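Local coordinates for histidinol-phosphatase (Bordetella pertussis, PDB 3FVV), which probably removes the phosphate from L-histidinol phosphate to give histidinol, a late step of histidine biosynthesis, as a magnesium-dependent hydrolase of the HAD superfamily, at residues E180-V191 against T198-L209; C111-T122 against V131-P139. All coordinates share one frame; numbering follows the deposited sequence.

Contact 1 (E180-V191 against T198-L209); sequences ESYFYSDSVNDV and TRPIAANPSPGL
Glu180 and Thr198 meet at the N-terminal ends of two neighbouring parallel strands, 180-185 and 199-203; with helix 191-196 between them they form a beta-alpha-beta unit of the Rossmann-like HAD core. Thr198 OG1 donates to the anti lone pair of Glu180 OE1 at 2.7 Å and accepts from Ser181 N, so its hydroxyl is gripped twice. The Glu180 chain, bent at chi2 (-60°), lays its carboxylate over one face of the Arg199 guanidinium, the planes 10° apart; OE2 lies 3.3 Å from NH1 but well out of the guanidinium plane, an attraction of charges with no N-H aimed at it. Ser181 OG takes the N-H of Thr198. Tyr182 runs alongside Arg199, whose CB and CG lie off-centre over one ring face, while His104 meets the ring edge-to-face. Phe183 turns to the other side of the sheet, toward Leu193 and Leu194 of helix 191-196; its O receives Ile201 N at 2.8 Å. Ile201 CG1 sits over the Tyr184 ring, 4.0 Å from its centroid, and the Tyr184 hydroxyl bonds to His104 NE2. Ser185 OG donates to the anti lone pair of Asp190 OD2, an oxygen also paired with Lys160, while the backbone O of Ser185 takes Ala203 N from above the carbonyl plane. Beyond the strand Asp186 O accepts Ser206 N at 3.0 Å, and Leu209 CD2 presses on the Asp186 backbone. Val188 CG2 packs on Leu209 CB, and Ser206 OG caps helix 207-216 by accepting from Leu209 N at 3.2 Å.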
loop_
_atom_site.group_PDB
_atom_site.type_symbol
_atom_site.label_atom_id
_atom_site.label_comp_id
_atom_site.label_asym_id
_atom_site.label_seq_id
_atom_site.Cartn_x
_atom_site.Cartn_y
_atom_site.Cartn_z
ATOM N N GLU A 180 18.222 -5.698 12.517
ATOM C CA GLU A 180 17.422 -6.527 11.600
ATOM C C GLU A 180 16.494 -5.581 10.863
ATOM O O GLU A 180 16.165 -4.513 11.371
ATOM C CB GLU A 180 16.461 -7.464 12.335
ATOM C CG GLU A 180 17.048 -8.448 13.299
ATOM C CD GLU A 180 18.021 -9.382 12.641
ATOM O OE1 GLU A 180 17.963 -9.587 11.387
ATOM O OE2 GLU A 180 18.876 -9.913 13.387
ATOM N N SER A 181 15.994 -6.021 9.731
ATOM C CA SER A 181 14.902 -5.336 8.998
ATOM C C SER A 181 13.870 -6.355 8.668
ATOM O O SER A 181 14.218 -7.404 8.100
ATOM C CB SER A 181 15.397 -4.759 7.691
ATOM O OG SER A 181 16.320 -5.677 7.107
ATOM N N TYR A 182 12.613 -6.067 9.047
ATOM C CA TYR A 182 11.458 -6.915 8.781
ATOM C C TYR A 182 10.647 -6.295 7.609
ATOM O O TYR A 182 10.633 -5.087 7.456
ATOM C CB TYR A 182 10.526 -6.926 10.001
ATOM C CG TYR A 182 11.094 -7.535 11.263
ATOM C CD1 TYR A 182 10.778 -8.832 11.628
ATOM C CD2 TYR A 182 11.915 -6.816 12.112
ATOM C CE1 TYR A 182 11.281 -9.411 12.785
ATOM C CE2 TYR A 182 12.442 -7.409 13.265
ATOM C CZ TYR A 182 12.115 -8.714 13.563
ATOM O OH TYR A 182 12.557 -9.334 14.704
ATOM N N PHE A 183 10.031 -7.133 6.778
ATOM C CA PHE A 183 9.033 -6.701 5.801
ATOM C C PHE A 183 7.964 -7.788 5.774
ATOM O O PHE A 183 8.293 -8.974 5.673
ATOM C CB PHE A 183 9.626 -6.471 4.406
ATOM C CG PHE A 183 8.613 -6.043 3.369
ATOM C CD1 PHE A 183 7.680 -5.029 3.634
ATOM C CD2 PHE A 183 8.602 -6.643 2.118
ATOM C CE1 PHE A 183 6.752 -4.656 2.701
ATOM C CE2 PHE A 183 7.702 -6.248 1.154
ATOM C CZ PHE A 183 6.747 -5.279 1.441
ATOM N N TYR A 184 6.717 -7.387 6.017
ATOM C CA TYR A 184 5.577 -8.226 5.923
ATOM C C TYR A 184 4.832 -8.001 4.591
ATOM O O TYR A 184 4.498 -6.879 4.263
ATOM C CB TYR A 184 4.603 -7.899 7.071
ATOM C CG TYR A 184 5.121 -8.107 8.481
ATOM C CD1 TYR A 184 4.691 -9.173 9.246
ATOM C CD2 TYR A 184 6.001 -7.202 9.061
ATOM C CE1 TYR A 184 5.143 -9.338 10.528
ATOM C CE2 TYR A 184 6.485 -7.383 10.333
ATOM C CZ TYR A 184 6.030 -8.446 11.071
ATOM O OH TYR A 184 6.488 -8.608 12.355
ATOM N N SER A 185 4.565 -9.054 3.813
ATOM C CA SER A 185 3.762 -8.911 2.622
ATOM C C SER A 185 3.099 -10.214 2.230
ATOM O O SER A 185 3.497 -11.265 2.650
ATOM C CB SER A 185 4.556 -8.322 1.423
ATOM O OG SER A 185 3.649 -7.922 0.370
ATOM N N ASP A 186 2.112 -10.108 1.354
ATOM C CA ASP A 186 1.242 -11.240 0.972
ATOM C C ASP A 186 1.499 -11.753 -0.426
ATOM O O ASP A 186 1.010 -12.832 -0.750
ATOM C CB ASP A 186 -0.208 -10.824 0.961
ATOM C CG ASP A 186 -0.494 -9.777 -0.100
ATOM O OD1 ASP A 186 0.250 -8.813 -0.114
ATOM O OD2 ASP A 186 -1.389 -9.941 -0.949
ATOM N N SER A 187 2.253 -10.995 -1.219
ATOM C CA SER A 187 2.245 -11.107 -2.677
ATOM C C SER A 187 3.598 -11.375 -3.297
ATOM O O SER A 187 4.625 -10.828 -2.857
ATOM C CB SER A 187 1.765 -9.786 -3.257
ATOM O OG SER A 187 1.866 -9.780 -4.666
ATOM N N VAL A 188 3.595 -12.146 -4.390
ATOM C CA VAL A 188 4.816 -12.432 -5.112
ATOM C C VAL A 188 5.351 -11.165 -5.740
ATOM O O VAL A 188 6.546 -11.088 -5.995
ATOM C CB VAL A 188 4.649 -13.565 -6.171
ATOM C CG1 VAL A 188 5.924 -13.759 -6.959
ATOM C CG2 VAL A 188 4.285 -14.893 -5.486
ATOM N N ASN A 189 4.490 -10.153 -5.939
ATOM C CA ASN A 189 4.937 -8.829 -6.382
ATOM C C ASN A 189 6.000 -8.238 -5.486
ATOM O O ASN A 189 6.820 -7.461 -5.931
ATOM C CB ASN A 189 3.788 -7.825 -6.432
ATOM C CG ASN A 189 2.880 -7.977 -7.675
ATOM O OD1 ASN A 189 1.687 -7.632 -7.633
ATOM N ND2 ASN A 189 3.439 -8.396 -8.760
ATOM N N ASP A 190 5.959 -8.573 -4.208
ATOM C CA ASP A 190 6.904 -8.013 -3.226
ATOM C C ASP A 190 8.136 -8.871 -2.871
ATOM O O ASP A 190 8.891 -8.558 -1.913
ATOM C CB ASP A 190 6.157 -7.655 -1.953
ATOM C CG ASP A 190 5.497 -6.279 -2.039
ATOM O OD1 ASP A 190 5.978 -5.491 -2.884
ATOM O OD2 ASP A 190 4.520 -6.007 -1.282
ATOM N N VAL A 191 8.407 -9.898 -3.655
ATOM C CA VAL A 191 9.647 -10.669 -3.474
ATOM C C VAL A 191 10.875 -9.720 -3.507
ATOM O O VAL A 191 11.808 -9.878 -2.744
ATOM C CB VAL A 191 9.729 -11.812 -4.537
ATOM C CG1 VAL A 191 11.220 -12.480 -4.648
ATOM C CG2 VAL A 191 8.577 -12.859 -4.304
ATOM N N THR A 198 16.448 -8.384 6.246
ATOM C CA THR A 198 16.934 -9.626 6.871
ATOM C C THR A 198 15.825 -10.534 7.364
ATOM O O THR A 198 16.083 -11.721 7.490
ATOM C CB THR A 198 17.878 -9.378 8.036
ATOM O OG1 THR A 198 17.138 -8.663 9.033
ATOM C CG2 THR A 198 19.137 -8.532 7.553
ATOM N N ARG A 199 14.615 -10.022 7.651
ATOM C CA ARG A 199 13.540 -10.882 8.133
ATOM C C ARG A 199 12.241 -10.729 7.340
ATOM O O ARG A 199 11.298 -10.043 7.764
ATOM C CB ARG A 199 13.249 -10.593 9.587
ATOM C CG ARG A 199 14.447 -10.519 10.457
ATOM C CD ARG A 199 14.629 -11.779 11.297
ATOM N NE ARG A 199 14.680 -11.395 12.719
ATOM C CZ ARG A 199 15.646 -11.683 13.585
ATOM N NH1 ARG A 199 16.700 -12.416 13.227
ATOM N NH2 ARG A 199 15.524 -11.255 14.841
ATOM N N PRO A 200 12.173 -11.392 6.188
ATOM C CA PRO A 200 10.948 -11.397 5.403
ATOM C C PRO A 200 9.851 -12.248 6.063
ATOM O O PRO A 200 10.138 -13.384 6.516
ATOM C CB PRO A 200 11.394 -12.044 4.078
ATOM C CG PRO A 200 12.543 -12.911 4.464
ATOM C CD PRO A 200 13.245 -12.203 5.578
ATOM N N ILE A 201 8.618 -11.740 6.073
ATOM C CA ILE A 201 7.464 -12.452 6.690
ATOM C C ILE A 201 6.356 -12.454 5.644
ATOM O O ILE A 201 5.955 -11.399 5.155
ATOM C CB ILE A 201 6.875 -11.726 7.965
ATOM C CG1 ILE A 201 7.972 -11.319 8.990
ATOM C CG2 ILE A 201 5.850 -12.566 8.637
ATOM C CD1 ILE A 201 8.744 -12.465 9.551
ATOM N N ALA A 202 5.914 -13.629 5.271
ATOM C CA ALA A 202 4.839 -13.808 4.344
ATOM C C ALA A 202 3.575 -13.762 5.196
ATOM O O ALA A 202 3.351 -14.648 6.035
ATOM C CB ALA A 202 4.982 -15.134 3.666
ATOM N N ALA A 203 2.797 -12.711 5.011
ATOM C CA ALA A 203 1.589 -12.436 5.792
ATOM C C ALA A 203 0.388 -12.674 4.892
ATOM O O ALA A 203 0.280 -12.067 3.814
ATOM C CB ALA A 203 1.590 -11.000 6.305
ATOM N N ASN A 204 -0.511 -13.554 5.325
ATOM C CA ASN A 204 -1.647 -13.940 4.523
ATOM C C ASN A 204 -1.198 -14.301 3.083
ATOM O O ASN A 204 -1.806 -13.847 2.123
ATOM C CB ASN A 204 -2.713 -12.818 4.494
ATOM C CG ASN A 204 -3.000 -12.224 5.886
ATOM O OD1 ASN A 204 -3.324 -12.959 6.813
ATOM N ND2 ASN A 204 -2.812 -10.900 6.040
ATOM N N PRO A 205 -0.135 -15.088 2.915
ATOM C CA PRO A 205 0.380 -15.235 1.586
ATOM C C PRO A 205 -0.563 -15.850 0.560
ATOM O O PRO A 205 -1.416 -16.663 0.906
ATOM C CB PRO A 205 1.570 -16.181 1.786
ATOM C CG PRO A 205 1.185 -16.931 3.080
ATOM C CD PRO A 205 0.671 -15.831 3.879
ATOM N N SER A 206 -0.379 -15.447 -0.695
ATOM C CA SER A 206 -0.993 -16.060 -1.833
ATOM C C SER A 206 -0.358 -17.440 -1.932
ATOM O O SER A 206 0.698 -17.698 -1.330
ATOM C CB SER A 206 -0.671 -15.231 -3.129
ATOM O OG SER A 206 0.724 -15.325 -3.442
ATOM N N PRO A 207 -0.996 -18.353 -2.658
ATOM C CA PRO A 207 -0.341 -19.672 -2.846
ATOM C C PRO A 207 1.073 -19.557 -3.412
ATOM O O PRO A 207 1.981 -20.265 -2.985
ATOM C CB PRO A 207 -1.281 -20.392 -3.811
ATOM C CG PRO A 207 -2.626 -19.807 -3.503
ATOM C CD PRO A 207 -2.372 -18.344 -3.186
ATOM N N GLY A 208 1.280 -18.645 -4.343
ATOM C CA GLY A 208 2.618 -18.476 -4.889
ATOM C C GLY A 208 3.631 -18.096 -3.840
ATOM O O GLY A 208 4.706 -18.695 -3.770
ATOM N N LEU A 209 3.294 -17.101 -3.014
ATOM C CA LEU A 209 4.246 -16.653 -2.020
ATOM C C LEU A 209 4.388 -17.674 -0.885
ATOM O O LEU A 209 5.470 -17.818 -0.321
ATOM C CB LEU A 209 3.880 -15.276 -1.487
ATOM C CG LEU A 209 4.848 -14.687 -0.434
ATOM C CD1 LEU A 209 6.227 -14.446 -1.046
ATOM C CD2 LEU A 209 4.294 -13.359 0.164
HETATM O O HOH W 1 1.234 -13.539 -5.082
#

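Contact 2 (C111-T122 against V131-P139); sequences CALVTATNSFVT and VQHLIATDP. With SO4 (sulfate ion), chain C.
The beta-alpha-beta unit of strand 110-115, helix 119-128 and strand 133-142 is closed here by its two parallel strands, with a sulfate ion bound at their C-terminal end. Leu113 is held by both backbone groups: its N donates to His133 O, and its O receives Ile135 N at 2.7 Å in a bond bent little, 168° at the hydrogen. Ala112 and Val114 share a sheet face with Ile135, whose CD1 reaches both, 3.7 Å from Ala112 CB; helix 158-170 covers this side through Val164 and Trp167. On the other face Leu134 lies alongside Leu113, CD1 against CD2, and spreads its second methyl, CD2, against Ser119 CB and Thr122 OG1. Thr115 divides its branches: CG2 packs on Ala136 CB, while OG1, turned anti to the backbone N (chi1 175°), donates to sulfate O1 at 2.9 Å and accepts from Thr117 N in an ST turn. In the HAD fold this threonine, at the end of the strand beside strand 5-9, which leads into the loop of Asp10 and Asp12, fits the conserved motif II Ser/Thr that holds the substrate phosphate. Ala116 N points almost straight at sulfate O2, 2.8 Å away, and Lys160 with the backbone N of Leu11 and Asp12 also binds the ion. Thr117 OG1 bonds to Asp12. Asn118 caps helix 119-128, its OD1 accepting from Val121 N, and Ser119 N donates to Thr137 O at 2.8 Å. The Ser119 hydroxyl, between backbone N and carbonyl carbon at chi1 61°, donates to the anti lone pair of Asp138 OD1, also 2.8 Å, with Pro139 CD 3.3 Å from OG.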
loop_
_atom_site.group_PDB
_atom_site.type_symbol
_atom_site.label_atom_id
_atom_site.label_comp_id
_atom_site.label_asym_id
_atom_site.label_seq_id
_atom_site.Cartn_x
_atom_site.Cartn_y
_atom_site.Cartn_z
ATOM N N CYS A 111 9.295 2.276 11.942
ATOM C CA CYS A 111 8.178 1.615 11.218
ATOM C C CYS A 111 7.638 2.476 10.061
ATOM O O CYS A 111 7.458 3.670 10.204
ATOM C CB CYS A 111 7.014 1.320 12.163
ATOM S SG CYS A 111 7.479 0.202 13.487
ATOM N N ALA A 112 7.367 1.810 8.924
ATOM C CA ALA A 112 6.883 2.434 7.707
ATOM C C ALA A 112 5.904 1.479 7.028
ATOM O O ALA A 112 6.095 0.222 7.015
ATOM C CB ALA A 112 8.056 2.733 6.735
ATOM N N LEU A 113 4.881 2.089 6.442
ATOM C CA LEU A 113 3.964 1.433 5.543
ATOM C C LEU A 113 4.474 1.621 4.105
ATOM O O LEU A 113 4.748 2.763 3.677
ATOM C CB LEU A 113 2.554 1.995 5.754
ATOM C CG LEU A 113 1.320 1.302 5.189
ATOM C CD1 LEU A 113 1.007 -0.034 5.831
ATOM C CD2 LEU A 113 0.071 2.233 5.337
ATOM N N VAL A 114 4.642 0.489 3.396
ATOM C CA VAL A 114 5.168 0.505 2.038
ATOM C C VAL A 114 4.161 -0.121 1.089
ATOM O O VAL A 114 3.980 -1.367 1.084
ATOM C CB VAL A 114 6.534 -0.255 1.941
ATOM C CG1 VAL A 114 7.214 0.107 0.600
ATOM C CG2 VAL A 114 7.438 0.081 3.131
ATOM N N THR A 115 3.522 0.718 0.274
ATOM C CA THR A 115 2.344 0.312 -0.464
ATOM C C THR A 115 2.236 0.964 -1.846
ATOM O O THR A 115 2.535 2.139 -2.009
ATOM C CB THR A 115 1.067 0.652 0.387
ATOM O OG1 THR A 115 -0.112 0.360 -0.362
ATOM C CG2 THR A 115 1.062 2.118 0.781
ATOM N N ALA A 116 1.760 0.185 -2.828
ATOM C CA ALA A 116 1.515 0.680 -4.182
ATOM C C ALA A 116 0.280 1.545 -4.200
ATOM O O ALA A 116 0.112 2.322 -5.119
ATOM C CB ALA A 116 1.333 -0.450 -5.186
ATOM N N THR A 117 -0.610 1.405 -3.224
ATOM C CA THR A 117 -1.829 2.223 -3.256
ATOM C C THR A 117 -1.416 3.682 -2.939
ATOM O O THR A 117 -0.654 3.934 -2.040
ATOM C CB THR A 117 -2.933 1.639 -2.382
ATOM O OG1 THR A 117 -3.362 0.377 -2.932
ATOM C CG2 THR A 117 -4.183 2.576 -2.301
ATOM N N ASN A 118 -1.909 4.625 -3.729
ATOM C CA ASN A 118 -1.405 6.000 -3.688
ATOM C C ASN A 118 -1.522 6.687 -2.323
ATOM O O ASN A 118 -2.471 6.401 -1.531
ATOM C CB ASN A 118 -2.019 6.831 -4.833
ATOM C CG ASN A 118 -3.441 7.288 -4.568
ATOM O OD1 ASN A 118 -3.638 8.244 -3.818
ATOM N ND2 ASN A 118 -4.422 6.698 -5.272
ATOM N N SER A 119 -0.534 7.559 -2.048
ATOM C CA SER A 119 -0.419 8.234 -0.777
ATOM C C SER A 119 -1.633 9.121 -0.364
ATOM O O SER A 119 -1.896 9.266 0.809
ATOM C CB SER A 119 0.894 9.032 -0.670
ATOM O OG SER A 119 0.939 10.032 -1.668
ATOM N N PHE A 120 -2.423 9.641 -1.302
ATOM C CA PHE A 120 -3.653 10.283 -0.917
ATOM C C PHE A 120 -4.607 9.289 -0.220
ATOM O O PHE A 120 -5.207 9.584 0.803
ATOM C CB PHE A 120 -4.398 10.949 -2.102
ATOM C CG PHE A 120 -5.715 11.521 -1.680
ATOM C CD1 PHE A 120 -5.770 12.719 -0.990
ATOM C CD2 PHE A 120 -6.879 10.801 -1.826
ATOM C CE1 PHE A 120 -6.992 13.227 -0.523
ATOM C CE2 PHE A 120 -8.090 11.311 -1.338
ATOM C CZ PHE A 120 -8.120 12.507 -0.704
ATOM N N VAL A 121 -4.749 8.128 -0.807
ATOM C CA VAL A 121 -5.602 7.080 -0.266
ATOM C C VAL A 121 -5.033 6.462 0.997
ATOM O O VAL A 121 -5.784 6.143 1.881
ATOM C CB VAL A 121 -5.903 5.976 -1.361
ATOM C CG1 VAL A 121 -6.621 4.747 -0.751
ATOM C CG2 VAL A 121 -6.718 6.600 -2.504
ATOM N N THR A 122 -3.722 6.355 1.132
ATOM C CA THR A 122 -3.151 5.588 2.241
ATOM C C THR A 122 -2.587 6.377 3.408
ATOM O O THR A 122 -2.346 5.811 4.439
ATOM C CB THR A 122 -2.061 4.615 1.740
ATOM O OG1 THR A 122 -1.142 5.310 0.884
ATOM C CG2 THR A 122 -2.715 3.445 0.943
ATOM N N VAL A 131 1.607 4.638 12.467
ATOM C CA VAL A 131 2.824 4.524 11.724
ATOM C C VAL A 131 3.072 5.919 11.156
ATOM O O VAL A 131 2.165 6.511 10.548
ATOM C CB VAL A 131 2.681 3.474 10.615
ATOM C CG1 VAL A 131 3.851 3.616 9.619
ATOM C CG2 VAL A 131 2.635 2.048 11.251
ATOM N N GLN A 132 4.295 6.419 11.322
ATOM C CA GLN A 132 4.606 7.828 11.053
ATOM C C GLN A 132 5.220 7.982 9.696
ATOM O O GLN A 132 5.345 9.105 9.238
ATOM C CB GLN A 132 5.579 8.405 12.091
ATOM C CG GLN A 132 5.122 8.272 13.544
ATOM C CD GLN A 132 3.770 8.958 13.777
ATOM O OE1 GLN A 132 3.595 10.112 13.410
ATOM N NE2 GLN A 132 2.795 8.221 14.332
ATOM N N HIS A 133 5.586 6.886 9.029
ATOM C CA HIS A 133 6.280 6.958 7.709
ATOM C C HIS A 133 5.513 6.176 6.696
ATOM O O HIS A 133 5.135 5.012 6.968
ATOM C CB HIS A 133 7.682 6.373 7.847
ATOM C CG HIS A 133 8.536 7.155 8.802
ATOM N ND1 HIS A 133 9.020 8.414 8.488
ATOM C CD2 HIS A 133 8.895 6.916 10.081
ATOM C CE1 HIS A 133 9.664 8.900 9.535
ATOM N NE2 HIS A 133 9.602 8.007 10.513
ATOM N N LEU A 134 5.336 6.766 5.520
ATOM C CA LEU A 134 4.568 6.146 4.434
ATOM C C LEU A 134 5.405 6.187 3.175
ATOM O O LEU A 134 5.850 7.246 2.766
ATOM C CB LEU A 134 3.322 6.952 4.145
ATOM C CG LEU A 134 2.440 6.468 2.975
ATOM C CD1 LEU A 134 1.854 5.089 3.204
ATOM C CD2 LEU A 134 1.344 7.464 2.720
ATOM N N ILE A 135 5.571 5.048 2.547
ATOM C CA ILE A 135 6.352 4.963 1.346
ATOM C C ILE A 135 5.385 4.383 0.304
ATOM O O ILE A 135 5.279 3.143 0.102
ATOM C CB ILE A 135 7.627 4.106 1.571
ATOM C CG1 ILE A 135 8.524 4.690 2.698
ATOM C CG2 ILE A 135 8.439 3.998 0.284
ATOM C CD1 ILE A 135 9.403 3.638 3.418
ATOM N N ALA A 136 4.644 5.297 -0.318
ATOM C CA ALA A 136 3.544 4.960 -1.237
ATOM C C ALA A 136 3.743 5.608 -2.598
ATOM O O ALA A 136 4.459 6.573 -2.721
ATOM C CB ALA A 136 2.167 5.426 -0.660
ATOM N N THR A 137 3.098 5.067 -3.637
ATOM C CA THR A 137 3.101 5.720 -4.959
ATOM C C THR A 137 2.477 7.102 -4.732
ATOM O O THR A 137 1.469 7.234 -4.031
ATOM C CB THR A 137 2.334 4.889 -5.934
ATOM O OG1 THR A 137 3.045 3.656 -6.046
ATOM C CG2 THR A 137 2.181 5.560 -7.382
ATOM N N ASP A 138 3.120 8.127 -5.256
ATOM C CA ASP A 138 2.693 9.482 -5.003
ATOM C C ASP A 138 2.024 10.058 -6.223
ATOM O O ASP A 138 2.596 10.084 -7.325
ATOM C CB ASP A 138 3.854 10.397 -4.596
ATOM C CG ASP A 138 4.429 10.020 -3.211
ATOM O OD1 ASP A 138 3.636 9.744 -2.258
ATOM O OD2 ASP A 138 5.675 9.996 -3.107
ATOM N N PRO A 139 0.832 10.606 -6.010
ATOM C CA PRO A 139 0.162 11.275 -7.102
ATOM C C PRO A 139 0.727 12.666 -7.299
ATOM O O PRO A 139 0.894 13.399 -6.329
ATOM C CB PRO A 139 -1.315 11.341 -6.638
ATOM C CG PRO A 139 -1.355 11.084 -5.271
ATOM C CD PRO A 139 0.062 10.643 -4.755
HETATM S S SO4 C . 0.040 -2.940 -1.709
HETATM O O1 SO4 C . -0.132 -2.502 -0.272
HETATM O O2 SO4 C . 1.352 -2.499 -2.320
HETATM O O3 SO4 C . -0.201 -4.374 -1.699
HETATM O O4 SO4 C . -0.994 -2.337 -2.565
HETATM O O HOH W 2 6.417 4.714 12.268
#

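How the contacts relate
Both contacts pair neighbouring parallel strands of one sheet and close a beta-alpha-beta unit, with strand 5-9 lying between the two pairs. The centre of contact 2 lies about 6 Å from the centre of the chain, that of contact 1 about 13 Å; contact 2 is largely buried, while contact 1 has an exposed, charged beginning. Tyrosines follow inward along its strand, so contact 1 joins charged and aromatic side chains, whereas contact 2 relies on branched aliphatic packing and, at its end, serine and threonine hydroxyls. The two converge on the anion site: contact 2 binds the sulfate directly, while contact 1 brings acidic Asp186 and Asp190 close to Asp10. Lys160 touches both, bonding Asp190, the Val114 carbonyl and the sulfate.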